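Local coordinates for hypothetical protein TM_1646 (Thermotoga maritima MSB8, PDB 2P61) that is of unknown function but belongs to the DUF327 family and folds into an up-and-down arrangement of four antiparallel helices, at residues E119-L124 and E143-L148; I61-E66 and K77-A82; K51-A56 and K84-L89; K92-L97 and S105-L110. One frame throughout, in Å; residues are numbered along the deposited sequence. Where two conformers were deposited one is given.

How the interactions relate
From the N terminus, helix 37-69 turns back into helix 73-95, and two contacts pin this hairpin. Interaction 2 closes the short loop near the turn; interaction 3, further down the same two helices, closes a wider loop that contains it. The chain then continues to interaction 4, which closes the connection, partly absent from the model, between the end of helix 73-95 and the start of helix 105-129. Interaction 1 comes last, joining helix 105-129 to helix 138-153. None of the loops cross. Interactions 1 and 2, though separate along the chain, touch in space, where Asn146 OD1 lies 2.7 Å from Tyr79 OH, a probable hydrogen bond between helices 73-95 and 138-153.

Interaction 1. Residues E119-L124 and E143-L148; sequences EKLMDL and EEINGL
Ile145 overlaps the base of Lys120: its CG1 lies 3.7 Å from Lys120 CB, at the level where the two backbones come nearest, with CA atoms 7.1 Å apart. CG1 is anti to the carbonyl carbon of Ile145 (chi1 -69°), and the CD1 that follows it reaches the apolar side of the facing helix. There CD1 approaches Leu124 CD2 at 4.0 Å and Leu121 CD2 at 4.3 Å, so that a single branch of the isoleucine serves three residues within about one turn. The setting is an antiparallel helix pair within an all-helical bundle, its segment axes 10.7 Å apart at an angle of 163°; residues 119-124 also fall in a predicted coiled coil. Leu121 and Ile145 are buried and reach on to Tyr79 and Ile83 of helix 73-95, which covers this apolar side. At the outer margin the Lys120 chain, bent at chi2 and chi3, meets Glu144 at about a right angle. Lys120 NZ stands 3.8 Å from Glu144 OE1, a long salt bridge, while Lys120 CD is 3.9 Å from Glu144 OE1.

Interaction 2. Residues I61-E66 and K77-A82; sequences IDSGNE and KRYKNA
Helix segments 61-66 and 77-82 run antiparallel, at 154° with axes 8.4 Å apart, and their closest CA atoms, those of Ser63 and Tyr79, are only 5.4 Å from each other. The close approach is consistent with the small residues Ser63 and Gly64 at this level. Arg78 is laid across Ser63: its CG is anti to the backbone N (chi1 -152°), and the chain beyond passes over Ser63 CB, which lies 3.6 Å from Arg78 NE and sits over one face of the guanidinium. On the far side of Ser63 stands Tyr79. Ser63 OG comes to the edge of this ring, 3.8 Å from Tyr79 CD1, and Gly64 CA approaches Tyr79 CE1 at 3.4 Å. The serine hydroxyl has its polar partner in its own helix, the carbonyl oxygen of Glu59, and Tyr79 OH has its probable partner in Asn146 of helix 138-153. The tip of Arg78 meets Asp62 in a salt bridge, Arg78 NH2 to Asp62 OD2 at 2.8 Å. The oxygen lies in the guanidinium plane, yet the carboxylate plane is turned 76° from it, and the hydrogen bond is weak. Asp62 was modelled in two conformers, so this pairing is doubtful. Arg78 NE forms a second salt bridge, to Glu59, and Glu66 adds an opposite charge beyond salt-bridge distance. These acidic groups of helix 37-69 probably balance the arginine's positive charge and link the helices electrostatically.

Interaction 3. Residues K51-A56 and K84-L89; sequences KLLEEA and KEFLKL
An antiparallel helical hairpin, formed by helices 37-69 and 73-95, supplies the framework here, and residues 51-56 and 84-89 meet along its apolar seam. The segment axes approach to 9.4 Å at 148°, and the seam is closest where the CA atoms of Ala56 and Phe86 stand 5.4 Å apart. Leu89 has the largest share of the contact and divides its atoms among three partners. Its CB touches Leu53 CD1 at 3.8 Å, the two side chains sliding past each other in opposite directions. Its two methyls then part: CD1 goes to Ala56 CB, also at 3.8 Å, and CD2 to Leu52 CD1, where the side chains cross at about a right angle. Phe86 is the second element. Its CG is anti to the backbone N (chi1 177°), and beyond it the ring lies beside Leu53, whose CD1 comes to 3.6 Å from Phe86 CE1 on an oblique approach. Ala56 CB instead lies near the plane of the ring, at its edge, 4.3 Å from Phe86 CD1. Leu53 CD1 is therefore shared between Phe86 and Leu89, and the small Ala56 fits against the same two residues, so that apolar side chains make the contact. Beyond the hairpin Phe86 packs on Ile149 and Leu152 of helix 138-153; within it, Phe86 also meets Val57 and Val60, and Leu89 meets Phe49.

Interaction 4. Residues K92-L97 and S105-L110; sequences KKIYKL and SGRARL
Ile94, Tyr95 and Leu110 lose the most surface in this contact near the end of the molecule, and Ile94 is its centre. The touching branch is CG2, anti to the backbone N of Ile94, which lies 4.0 Å from Gly106 C. This is where the backbones are nearest, with the CA atoms of Ile94 and Gly106 6.6 Å apart. The same methyl reaches Leu110 CD2 at 4.3 Å, one turn further along. Tyr95 packs outside this pair. Its ring takes the aliphatic part of Arg107 at the edge rather than on a face: Tyr95 CE1 is 3.8 Å from Arg107 CD, the side chains cross at about a right angle, and the guanidinium plane is tilted 66° from the ring. The contact joins the C-terminal part of helix 73-95 to the N-terminal part of helix 105-129, successive antiparallel helices of the bundle whose connection is unmodelled over residues 98-103; Leu110 continues the packing onto Ile90 and Glu91, and Lys93 ties its helix to helix 37-69 through a salt bridge with Glu50.

Interaction 1. Residues E119-L124 and E143-L148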
loop_
_atom_site.group_PDB
_atom_site.type_symbol
_atom_site.label_atom_id
_atom_site.label_comp_id
_atom_site.label_asym_id
_atom_site.label_seq_id
_atom_site.Cartn_x
_atom_site.Cartn_y
_atom_site.Cartn_z
ATOM N N GLU A 119 -11.163 4.192 0.580
ATOM C CA GLU A 119 -12.011 5.307 0.106
ATOM C C GLU A 119 -11.284 6.088 -0.980
ATOM O O GLU A 119 -11.909 6.539 -1.927
ATOM C CB GLU A 119 -12.392 6.284 1.203
ATOM C CG GLU A 119 -13.672 5.993 1.930
ATOM C CD GLU A 119 -14.935 6.635 1.266
ATOM O OE1 GLU A 119 -15.144 7.906 1.400
ATOM O OE2 GLU A 119 -15.712 5.833 0.642
ATOM N N LYS A 120 -9.966 6.266 -0.828
ATOM C CA LYS A 120 -9.249 7.198 -1.669
ATOM C C LYS A 120 -9.016 6.519 -2.980
ATOM O O LYS A 120 -9.179 7.120 -4.029
ATOM C CB LYS A 120 -7.916 7.635 -1.048
ATOM C CG LYS A 120 -8.027 8.037 0.367
ATOM C CD LYS A 120 -8.119 9.497 0.420
ATOM C CE LYS A 120 -9.531 10.053 0.746
ATOM N NZ LYS A 120 -9.336 11.563 0.974
ATOM N N LEU A 121 -8.644 5.253 -2.915
ATOM C CA LEU A 121 -8.693 4.385 -4.082
ATOM C C LEU A 121 -10.025 4.443 -4.748
ATOM O O LEU A 121 -10.036 4.433 -5.965
ATOM C CB LEU A 121 -8.328 2.967 -3.754
ATOM C CG LEU A 121 -6.844 2.650 -3.475
ATOM C CD1 LEU A 121 -6.695 1.151 -3.291
ATOM C CD2 LEU A 121 -6.058 3.072 -4.674
ATOM N N MET A 122 -11.158 4.567 -4.046
ATOM C CA MET A 122 -12.415 4.653 -4.795
ATOM C C MET A 122 -12.689 6.079 -5.341
ATOM O O MET A 122 -13.240 6.237 -6.440
ATOM C CB MET A 122 -13.587 4.040 -4.018
ATOM C CG MET A 122 -15.030 4.130 -4.667
ATOM S SD MET A 122 -15.327 3.333 -6.274
ATOM C CE MET A 122 -14.724 1.723 -5.817
ATOM N N ASP A 123 -12.283 7.133 -4.621
ATOM C CA ASP A 123 -12.300 8.461 -5.163
ATOM C C ASP A 123 -11.429 8.494 -6.403
ATOM O O ASP A 123 -11.869 8.944 -7.419
ATOM C CB ASP A 123 -11.848 9.505 -4.130
ATOM C CG ASP A 123 -12.781 9.579 -2.926
ATOM O OD1 ASP A 123 -13.902 9.024 -3.008
ATOM O OD2 ASP A 123 -12.426 10.198 -1.886
ATOM N N LEU A 124 -10.202 8.019 -6.341
ATOM C CA LEU A 124 -9.306 8.071 -7.488
ATOM C C LEU A 124 -9.941 7.429 -8.750
ATOM O O LEU A 124 -10.215 8.126 -9.725
ATOM C CB LEU A 124 -8.005 7.371 -7.088
ATOM C CG LEU A 124 -6.788 6.975 -7.920
ATOM C CD1 LEU A 124 -6.716 7.711 -9.171
ATOM C CD2 LEU A 124 -5.635 7.376 -7.113
ATOM N N GLU A 143 0.565 11.051 -3.489
ATOM C CA GLU A 143 1.389 11.301 -2.358
ATOM C C GLU A 143 0.583 10.975 -1.114
ATOM O O GLU A 143 1.069 10.337 -0.157
ATOM C CB GLU A 143 1.884 12.749 -2.388
ATOM C CG GLU A 143 3.073 12.819 -3.341
ATOM C CD GLU A 143 3.357 14.160 -3.932
ATOM O OE1 GLU A 143 2.489 15.085 -3.706
ATOM O OE2 GLU A 143 4.475 14.241 -4.600
ATOM N N GLU A 144 -0.675 11.363 -1.131
ATOM C CA GLU A 144 -1.510 11.156 0.006
ATOM C C GLU A 144 -1.747 9.673 0.289
ATOM O O GLU A 144 -1.596 9.285 1.432
ATOM C CB GLU A 144 -2.800 11.990 -0.109
ATOM C CG GLU A 144 -4.041 11.400 0.552
ATOM C CD GLU A 144 -5.261 12.403 0.591
ATOM O OE1 GLU A 144 -5.976 12.616 -0.473
ATOM O OE2 GLU A 144 -5.506 12.919 1.728
ATOM N N ILE A 145 -2.082 8.829 -0.700
ATOM C CA ILE A 145 -2.243 7.396 -0.450
ATOM C C ILE A 145 -0.905 6.700 -0.039
ATOM O O ILE A 145 -0.855 5.904 0.983
ATOM C CB ILE A 145 -2.926 6.655 -1.647
ATOM C CG1 ILE A 145 -4.397 7.022 -1.823
ATOM C CG2 ILE A 145 -2.779 5.113 -1.557
ATOM C CD1 ILE A 145 -4.700 6.928 -3.297
ATOM N N ASN A 146 0.189 6.998 -0.770
ATOM C CA ASN A 146 1.518 6.629 -0.241
ATOM C C ASN A 146 1.708 7.089 1.221
ATOM O O ASN A 146 2.268 6.380 2.036
ATOM C CB ASN A 146 2.560 7.223 -1.097
ATOM C CG ASN A 146 2.478 6.713 -2.525
ATOM O OD1 ASN A 146 1.489 5.993 -2.900
ATOM N ND2 ASN A 146 3.471 7.101 -3.367
ATOM N N GLY A 147 1.232 8.292 1.564
ATOM C CA GLY A 147 1.579 8.855 2.851
ATOM C C GLY A 147 1.063 7.835 3.790
ATOM O O GLY A 147 1.766 7.424 4.661
ATOM N N LEU A 148 -0.146 7.363 3.525
ATOM C CA LEU A 148 -0.873 6.467 4.435
ATOM C C LEU A 148 -0.321 5.049 4.461
ATOM O O LEU A 148 -0.454 4.329 5.452
ATOM C CB LEU A 148 -2.361 6.367 4.065
ATOM C CG LEU A 148 -3.204 7.658 4.064
ATOM C CD1 LEU A 148 -4.563 7.305 3.445
ATOM C CD2 LEU A 148 -3.335 8.134 5.435
#

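Interaction 2. Residues I61-E66 and K77-A82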
loop_
_atom_site.group_PDB
_atom_site.type_symbol
_atom_site.label_atom_id
_atom_site.label_comp_id
_atom_site.label_asym_id
_atom_site.label_seq_id
_atom_site.Cartn_x
_atom_site.Cartn_y
_atom_site.Cartn_z
ATOM N N ILE A 61 5.137 2.534 -4.239
ATOM C CA ILE A 61 5.644 3.815 -4.632
ATOM C C ILE A 61 5.942 3.743 -6.120
ATOM O O ILE A 61 5.514 4.627 -6.864
ATOM C CB ILE A 61 7.019 4.196 -4.031
ATOM C CG1 ILE A 61 7.187 4.076 -2.509
ATOM C CG2 ILE A 61 7.358 5.622 -4.501
ATOM C CD1 ILE A 61 6.200 4.830 -1.709
ATOM N N ASP A 62 6.653 2.695 -6.568
ATOM C CA ASP A 62 7.126 2.597 -7.973
ATOM C C ASP A 62 5.960 2.676 -8.944
ATOM O O ASP A 62 5.993 3.452 -9.897
ATOM C CB ASP A 62 8.068 1.396 -8.222
ATOM C CG ASP A 62 8.342 1.103 -9.745
ATOM O OD1 ASP A 62 7.801 1.818 -10.630
ATOM O OD2 ASP A 62 9.101 0.130 -10.089
ATOM N N SER A 63 4.879 1.913 -8.699
ATOM C CA SER A 63 3.658 1.971 -9.551
ATOM C C SER A 63 2.717 3.217 -9.346
ATOM O O SER A 63 1.904 3.557 -10.304
ATOM C CB SER A 63 2.814 0.709 -9.320
ATOM O OG SER A 63 2.488 0.522 -7.902
ATOM N N GLY A 64 2.733 3.832 -8.121
ATOM C CA GLY A 64 2.093 5.158 -7.856
ATOM C C GLY A 64 2.759 6.091 -8.874
ATOM O O GLY A 64 2.102 6.638 -9.803
ATOM N N ASN A 65 4.100 6.167 -8.797
ATOM C CA ASN A 65 4.874 7.061 -9.653
ATOM C C ASN A 65 4.611 6.772 -11.131
ATOM O O ASN A 65 4.281 7.711 -11.921
ATOM C CB ASN A 65 6.358 7.174 -9.211
ATOM C CG ASN A 65 6.567 8.216 -7.990
ATOM O OD1 ASN A 65 6.133 9.397 -8.053
ATOM N ND2 ASN A 65 7.261 7.791 -6.944
ATOM N N GLU A 66 4.623 5.497 -11.532
ATOM C CA GLU A 66 4.247 5.205 -12.937
ATOM C C GLU A 66 2.791 5.543 -13.281
ATOM O O GLU A 66 2.485 6.002 -14.381
ATOM C CB GLU A 66 4.492 3.761 -13.280
ATOM C CG GLU A 66 4.575 3.507 -14.800
ATOM C CD GLU A 66 5.951 3.817 -15.389
ATOM O OE1 GLU A 66 6.950 3.648 -14.676
ATOM O OE2 GLU A 66 6.020 4.237 -16.551
ATOM N N LYS A 77 -4.116 -0.527 -11.987
ATOM C CA LYS A 77 -4.073 -1.837 -11.290
ATOM C C LYS A 77 -2.747 -2.388 -10.786
ATOM O O LYS A 77 -2.747 -3.098 -9.733
ATOM C CB LYS A 77 -4.713 -2.868 -12.149
ATOM C CG LYS A 77 -6.113 -2.349 -12.641
ATOM C CD LYS A 77 -6.962 -3.409 -13.372
ATOM C CE LYS A 77 -8.008 -2.692 -14.356
ATOM N NZ LYS A 77 -7.878 -3.191 -15.789
ATOM N N ARG A 78 -1.619 -2.120 -11.483
ATOM C CA ARG A 78 -0.308 -2.370 -10.915
ATOM C C ARG A 78 -0.456 -1.708 -9.548
ATOM O O ARG A 78 0.045 -2.272 -8.508
ATOM C CB ARG A 78 0.756 -1.651 -11.753
ATOM C CG ARG A 78 2.163 -2.267 -11.773
ATOM C CD ARG A 78 3.330 -1.308 -12.418
ATOM N NE ARG A 78 4.548 -1.441 -11.609
ATOM C CZ ARG A 78 5.712 -0.839 -11.814
ATOM N NH1 ARG A 78 5.896 -0.018 -12.852
ATOM N NH2 ARG A 78 6.711 -1.026 -10.935
ATOM N N TYR A 79 -1.184 -0.544 -9.534
ATOM C CA TYR A 79 -1.308 0.281 -8.285
ATOM C C TYR A 79 -2.121 -0.362 -7.122
ATOM O O TYR A 79 -1.634 -0.520 -5.973
ATOM C CB TYR A 79 -1.822 1.739 -8.556
ATOM C CG TYR A 79 -1.569 2.728 -7.361
ATOM C CD1 TYR A 79 -0.302 2.824 -6.767
ATOM C CD2 TYR A 79 -2.595 3.512 -6.808
ATOM C CE1 TYR A 79 -0.060 3.658 -5.649
ATOM C CE2 TYR A 79 -2.376 4.372 -5.731
ATOM C CZ TYR A 79 -1.089 4.459 -5.169
ATOM O OH TYR A 79 -0.794 5.326 -4.102
ATOM N N LYS A 80 -3.406 -0.596 -7.444
ATOM C CA LYS A 80 -4.395 -1.293 -6.640
ATOM C C LYS A 80 -3.864 -2.629 -6.218
ATOM O O LYS A 80 -3.942 -2.944 -5.053
ATOM C CB LYS A 80 -5.633 -1.481 -7.487
ATOM C CG LYS A 80 -6.308 -0.165 -7.908
ATOM C CD LYS A 80 -7.786 -0.202 -7.661
ATOM C CE LYS A 80 -8.563 0.714 -8.561
ATOM N NZ LYS A 80 -9.863 1.091 -7.823
ATOM N N ASN A 81 -3.306 -3.422 -7.154
ATOM C CA ASN A 81 -2.687 -4.716 -6.789
ATOM C C ASN A 81 -1.568 -4.582 -5.752
ATOM O O ASN A 81 -1.557 -5.258 -4.734
ATOM C CB ASN A 81 -2.153 -5.503 -7.998
ATOM C CG ASN A 81 -3.278 -6.006 -8.927
ATOM O OD1 ASN A 81 -4.485 -6.136 -8.567
ATOM N ND2 ASN A 81 -2.878 -6.296 -10.149
ATOM N N ALA A 82 -0.618 -3.706 -6.029
ATOM C CA ALA A 82 0.508 -3.456 -5.178
ATOM C C ALA A 82 0.026 -3.057 -3.833
ATOM O O ALA A 82 0.534 -3.539 -2.837
ATOM C CB ALA A 82 1.312 -2.364 -5.781
#

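Interaction 3. Residues K51-A56 and K84-L89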
loop_
_atom_site.group_PDB
_atom_site.type_symbol
_atom_site.label_atom_id
_atom_site.label_comp_id
_atom_site.label_asym_id
_atom_site.label_seq_id
_atom_site.Cartn_x
_atom_site.Cartn_y
_atom_site.Cartn_z
ATOM N N LYS A 51 11.922 -8.491 4.142
ATOM C CA LYS A 51 12.348 -8.176 2.756
ATOM C C LYS A 51 11.191 -8.233 1.784
ATOM O O LYS A 51 11.111 -7.446 0.813
ATOM C CB LYS A 51 13.487 -9.100 2.256
ATOM C CG LYS A 51 13.407 -9.460 0.741
ATOM C CD LYS A 51 14.803 -9.760 0.105
ATOM C CE LYS A 51 14.757 -10.504 -1.304
ATOM N NZ LYS A 51 13.848 -11.702 -1.372
ATOM N N LEU A 52 10.301 -9.186 2.040
ATOM C CA LEU A 52 9.054 -9.231 1.316
ATOM C C LEU A 52 8.282 -7.929 1.493
ATOM O O LEU A 52 7.814 -7.369 0.530
ATOM C CB LEU A 52 8.204 -10.390 1.762
ATOM C CG LEU A 52 8.206 -11.687 0.974
ATOM C CD1 LEU A 52 6.758 -12.120 1.108
ATOM C CD2 LEU A 52 8.588 -11.611 -0.506
ATOM N N LEU A 53 8.173 -7.476 2.728
ATOM C CA LEU A 53 7.329 -6.354 3.112
ATOM C C LEU A 53 7.876 -4.992 2.618
ATOM O O LEU A 53 7.128 -4.183 2.061
ATOM C CB LEU A 53 7.164 -6.345 4.616
ATOM C CG LEU A 53 6.392 -5.223 5.312
ATOM C CD1 LEU A 53 4.874 -5.079 4.973
ATOM C CD2 LEU A 53 6.613 -5.430 6.807
ATOM N N GLU A 54 9.164 -4.759 2.816
ATOM C CA GLU A 54 9.899 -3.680 2.165
ATOM C C GLU A 54 9.669 -3.629 0.692
ATOM O O GLU A 54 9.199 -2.614 0.202
ATOM C CB GLU A 54 11.344 -3.932 2.387
ATOM C CG GLU A 54 12.350 -2.919 2.023
ATOM C CD GLU A 54 13.681 -3.483 2.481
ATOM O OE1 GLU A 54 14.243 -4.401 1.788
ATOM O OE2 GLU A 54 14.091 -3.095 3.598
ATOM N N GLU A 55 9.989 -4.707 -0.023
ATOM C CA GLU A 55 9.711 -4.799 -1.460
ATOM C C GLU A 55 8.282 -4.432 -1.814
ATOM O O GLU A 55 8.020 -4.063 -2.924
ATOM C CB GLU A 55 9.973 -6.223 -1.983
ATOM C CG GLU A 55 11.433 -6.572 -2.279
ATOM C CD GLU A 55 11.699 -8.110 -2.467
ATOM O OE1 GLU A 55 10.801 -8.864 -2.987
ATOM O OE2 GLU A 55 12.817 -8.552 -2.053
ATOM N N ALA A 56 7.329 -4.577 -0.918
ATOM C CA ALA A 56 5.958 -4.404 -1.323
ATOM C C ALA A 56 5.763 -2.929 -1.211
ATOM O O ALA A 56 4.963 -2.354 -1.955
ATOM C CB ALA A 56 5.014 -5.133 -0.394
ATOM N N LYS A 84 -2.913 -3.795 -2.508
ATOM C CA LYS A 84 -3.477 -5.070 -2.030
ATOM C C LYS A 84 -2.424 -5.946 -1.365
ATOM O O LYS A 84 -2.539 -6.349 -0.194
ATOM C CB LYS A 84 -4.104 -5.881 -3.173
ATOM C CG LYS A 84 -5.645 -5.753 -3.380
ATOM C CD LYS A 84 -6.337 -7.159 -3.559
ATOM C CE LYS A 84 -6.645 -7.455 -5.073
ATOM N NZ LYS A 84 -8.110 -7.768 -5.457
ATOM N N GLU A 85 -1.373 -6.234 -2.111
ATOM C CA GLU A 85 -0.331 -7.017 -1.587
ATOM C C GLU A 85 0.244 -6.291 -0.389
ATOM O O GLU A 85 0.412 -6.919 0.677
ATOM C CB GLU A 85 0.686 -7.269 -2.648
ATOM C CG GLU A 85 0.724 -8.724 -3.201
ATOM C CD GLU A 85 -0.582 -9.154 -3.871
ATOM O OE1 GLU A 85 -0.881 -8.645 -4.992
ATOM O OE2 GLU A 85 -1.309 -9.990 -3.265
ATOM N N PHE A 86 0.497 -4.963 -0.462
ATOM C CA PHE A 86 1.019 -4.343 0.780
ATOM C C PHE A 86 0.104 -4.656 2.008
ATOM O O PHE A 86 0.595 -5.060 3.049
ATOM C CB PHE A 86 1.431 -2.861 0.647
ATOM C CG PHE A 86 1.883 -2.280 1.925
ATOM C CD1 PHE A 86 3.177 -2.422 2.329
ATOM C CD2 PHE A 86 0.998 -1.670 2.772
ATOM C CE1 PHE A 86 3.606 -1.982 3.560
ATOM C CE2 PHE A 86 1.420 -1.200 4.005
ATOM C CZ PHE A 86 2.720 -1.387 4.386
ATOM N N LEU A 87 -1.204 -4.547 1.874
ATOM C CA LEU A 87 -2.123 -4.665 3.078
ATOM C C LEU A 87 -2.214 -6.112 3.759
ATOM O O LEU A 87 -2.498 -6.230 4.958
ATOM C CB LEU A 87 -3.537 -4.062 2.791
ATOM C CG LEU A 87 -3.550 -2.568 2.454
ATOM C CD1 LEU A 87 -4.857 -1.930 2.136
ATOM C CD2 LEU A 87 -2.948 -1.718 3.629
ATOM N N LYS A 88 -1.992 -7.171 2.964
ATOM C CA LYS A 88 -1.854 -8.550 3.447
ATOM C C LYS A 88 -0.618 -8.648 4.346
ATOM O O LYS A 88 -0.698 -9.042 5.508
ATOM C CB LYS A 88 -1.736 -9.518 2.242
ATOM C CG LYS A 88 -3.105 -9.736 1.565
ATOM C CD LYS A 88 -3.101 -10.698 0.325
ATOM C CE LYS A 88 -4.459 -10.477 -0.503
ATOM N NZ LYS A 88 -4.386 -10.990 -1.985
ATOM N N LEU A 89 0.534 -8.262 3.828
ATOM C CA LEU A 89 1.723 -8.433 4.601
ATOM C C LEU A 89 1.672 -7.709 5.923
ATOM O O LEU A 89 1.888 -8.346 6.914
ATOM C CB LEU A 89 2.952 -8.084 3.798
ATOM C CG LEU A 89 3.264 -9.074 2.681
ATOM C CD1 LEU A 89 3.754 -8.285 1.407
ATOM C CD2 LEU A 89 4.308 -10.044 3.206
#

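Interaction 4. Residues K92-L97 and S105-L110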
loop_
_atom_site.group_PDB
_atom_site.type_symbol
_atom_site.label_atom_id
_atom_site.label_comp_id
_atom_site.label_asym_id
_atom_site.label_seq_id
_atom_site.Cartn_x
_atom_site.Cartn_y
_atom_site.Cartn_z
ATOM N N LYS A 92 -0.605 -9.353 8.582
ATOM C CA LYS A 92 0.148 -10.429 9.192
ATOM C C LYS A 92 1.046 -9.867 10.264
ATOM O O LYS A 92 0.888 -10.184 11.408
ATOM C CB LYS A 92 0.925 -11.258 8.166
ATOM C CG LYS A 92 0.038 -12.065 7.188
ATOM C CD LYS A 92 0.848 -13.202 6.474
ATOM C CE LYS A 92 0.243 -13.633 5.051
ATOM N NZ LYS A 92 1.281 -14.130 3.989
ATOM N N LYS A 93 1.945 -8.972 9.938
ATOM C CA LYS A 93 2.786 -8.408 10.977
ATOM C C LYS A 93 2.007 -7.773 12.153
ATOM O O LYS A 93 2.333 -8.009 13.307
ATOM C CB LYS A 93 3.803 -7.418 10.414
ATOM C CG LYS A 93 4.889 -7.155 11.416
ATOM C CD LYS A 93 5.717 -5.911 11.162
ATOM C CE LYS A 93 7.084 -6.080 11.864
ATOM N NZ LYS A 93 8.235 -5.470 11.098
ATOM N N ILE A 94 0.990 -6.966 11.905
ATOM C CA ILE A 94 0.376 -6.315 13.041
ATOM C C ILE A 94 -0.349 -7.292 13.904
ATOM O O ILE A 94 -0.242 -7.189 15.113
ATOM C CB ILE A 94 -0.453 -5.069 12.668
ATOM C CG1 ILE A 94 0.486 -3.887 12.570
ATOM C CG2 ILE A 94 -1.558 -4.749 13.710
ATOM C CD1 ILE A 94 0.286 -3.077 11.339
ATOM N N TYR A 95 -1.045 -8.261 13.311
ATOM C CA TYR A 95 -1.740 -9.313 14.097
ATOM C C TYR A 95 -0.738 -10.188 14.825
ATOM O O TYR A 95 -0.421 -9.902 15.986
ATOM C CB TYR A 95 -2.682 -10.184 13.258
ATOM C CG TYR A 95 -3.989 -9.537 12.886
ATOM C CD1 TYR A 95 -4.527 -8.497 13.644
ATOM C CD2 TYR A 95 -4.712 -9.983 11.785
ATOM C CE1 TYR A 95 -5.752 -7.889 13.310
ATOM C CE2 TYR A 95 -5.955 -9.377 11.430
ATOM C CZ TYR A 95 -6.461 -8.331 12.213
ATOM O OH TYR A 95 -7.662 -7.735 11.883
ATOM N N LYS A 96 -0.265 -11.247 14.151
ATOM C CA LYS A 96 0.868 -12.073 14.612
ATOM C C LYS A 96 1.974 -11.260 15.326
ATOM O O LYS A 96 3.109 -11.181 14.840
ATOM C CB LYS A 96 1.479 -12.865 13.436
ATOM C CG LYS A 96 1.104 -14.368 13.352
ATOM C CD LYS A 96 2.167 -15.180 12.518
ATOM C CE LYS A 96 2.603 -16.505 13.241
ATOM N NZ LYS A 96 4.052 -16.860 13.033
ATOM N N LEU A 97 1.610 -10.683 16.475
ATOM C CA LEU A 97 2.485 -9.905 17.364
ATOM C C LEU A 97 1.887 -9.773 18.790
ATOM O O LEU A 97 0.669 -9.553 18.978
ATOM C CB LEU A 97 2.767 -8.507 16.801
ATOM C CG LEU A 97 4.031 -8.274 15.950
ATOM C CD1 LEU A 97 4.608 -6.829 16.134
ATOM C CD2 LEU A 97 5.117 -9.376 16.198
ATOM N N SER A 105 -4.293 -1.011 19.854
ATOM C CA SER A 105 -4.080 0.287 19.237
ATOM C C SER A 105 -3.533 0.155 17.825
ATOM O O SER A 105 -3.965 0.882 16.896
ATOM C CB SER A 105 -3.105 1.111 20.072
ATOM O OG SER A 105 -3.562 2.432 20.242
ATOM N N GLY A 106 -2.556 -0.737 17.659
ATOM C CA GLY A 106 -2.093 -1.127 16.321
ATOM C C GLY A 106 -3.226 -1.576 15.412
ATOM O O GLY A 106 -3.343 -1.056 14.313
ATOM N N ARG A 107 -4.073 -2.521 15.864
ATOM C CA ARG A 107 -5.084 -3.094 15.015
ATOM C C ARG A 107 -6.123 -2.062 14.687
ATOM O O ARG A 107 -6.854 -2.176 13.710
ATOM C CB ARG A 107 -5.820 -4.241 15.689
ATOM C CG ARG A 107 -5.033 -5.362 16.269
ATOM C CD ARG A 107 -6.065 -6.409 16.821
ATOM N NE ARG A 107 -5.652 -7.092 18.079
ATOM C CZ ARG A 107 -6.493 -7.434 19.075
ATOM N NH1 ARG A 107 -7.804 -7.140 19.005
ATOM N NH2 ARG A 107 -6.020 -8.051 20.164
ATOM N N ALA A 108 -6.254 -1.078 15.565
ATOM C CA ALA A 108 -7.307 -0.068 15.421
ATOM C C ALA A 108 -6.859 0.955 14.385
ATOM O O ALA A 108 -7.641 1.339 13.525
ATOM C CB ALA A 108 -7.604 0.603 16.772
ATOM N N ARG A 109 -5.619 1.415 14.448
ATOM C CA ARG A 109 -5.153 2.228 13.323
ATOM C C ARG A 109 -5.318 1.462 12.004
ATOM O O ARG A 109 -6.162 1.845 11.164
ATOM C CB ARG A 109 -3.760 2.763 13.551
ATOM C CG ARG A 109 -3.694 3.600 14.840
ATOM C CD ARG A 109 -2.374 4.300 14.957
ATOM N NE ARG A 109 -1.714 4.066 16.243
ATOM C CZ ARG A 109 -1.807 4.900 17.277
ATOM N NH1 ARG A 109 -2.546 6.014 17.190
ATOM N NH2 ARG A 109 -1.177 4.619 18.412
ATOM N N LEU A 110 -4.623 0.339 11.839
ATOM C CA LEU A 110 -4.923 -0.569 10.730
ATOM C C LEU A 110 -6.364 -0.603 10.240
ATOM O O LEU A 110 -6.636 -0.409 9.062
ATOM C CB LEU A 110 -4.509 -1.987 11.064
ATOM C CG LEU A 110 -4.577 -3.007 9.913
ATOM C CD1 LEU A 110 -3.541 -2.749 8.781
ATOM C CD2 LEU A 110 -4.404 -4.385 10.554
#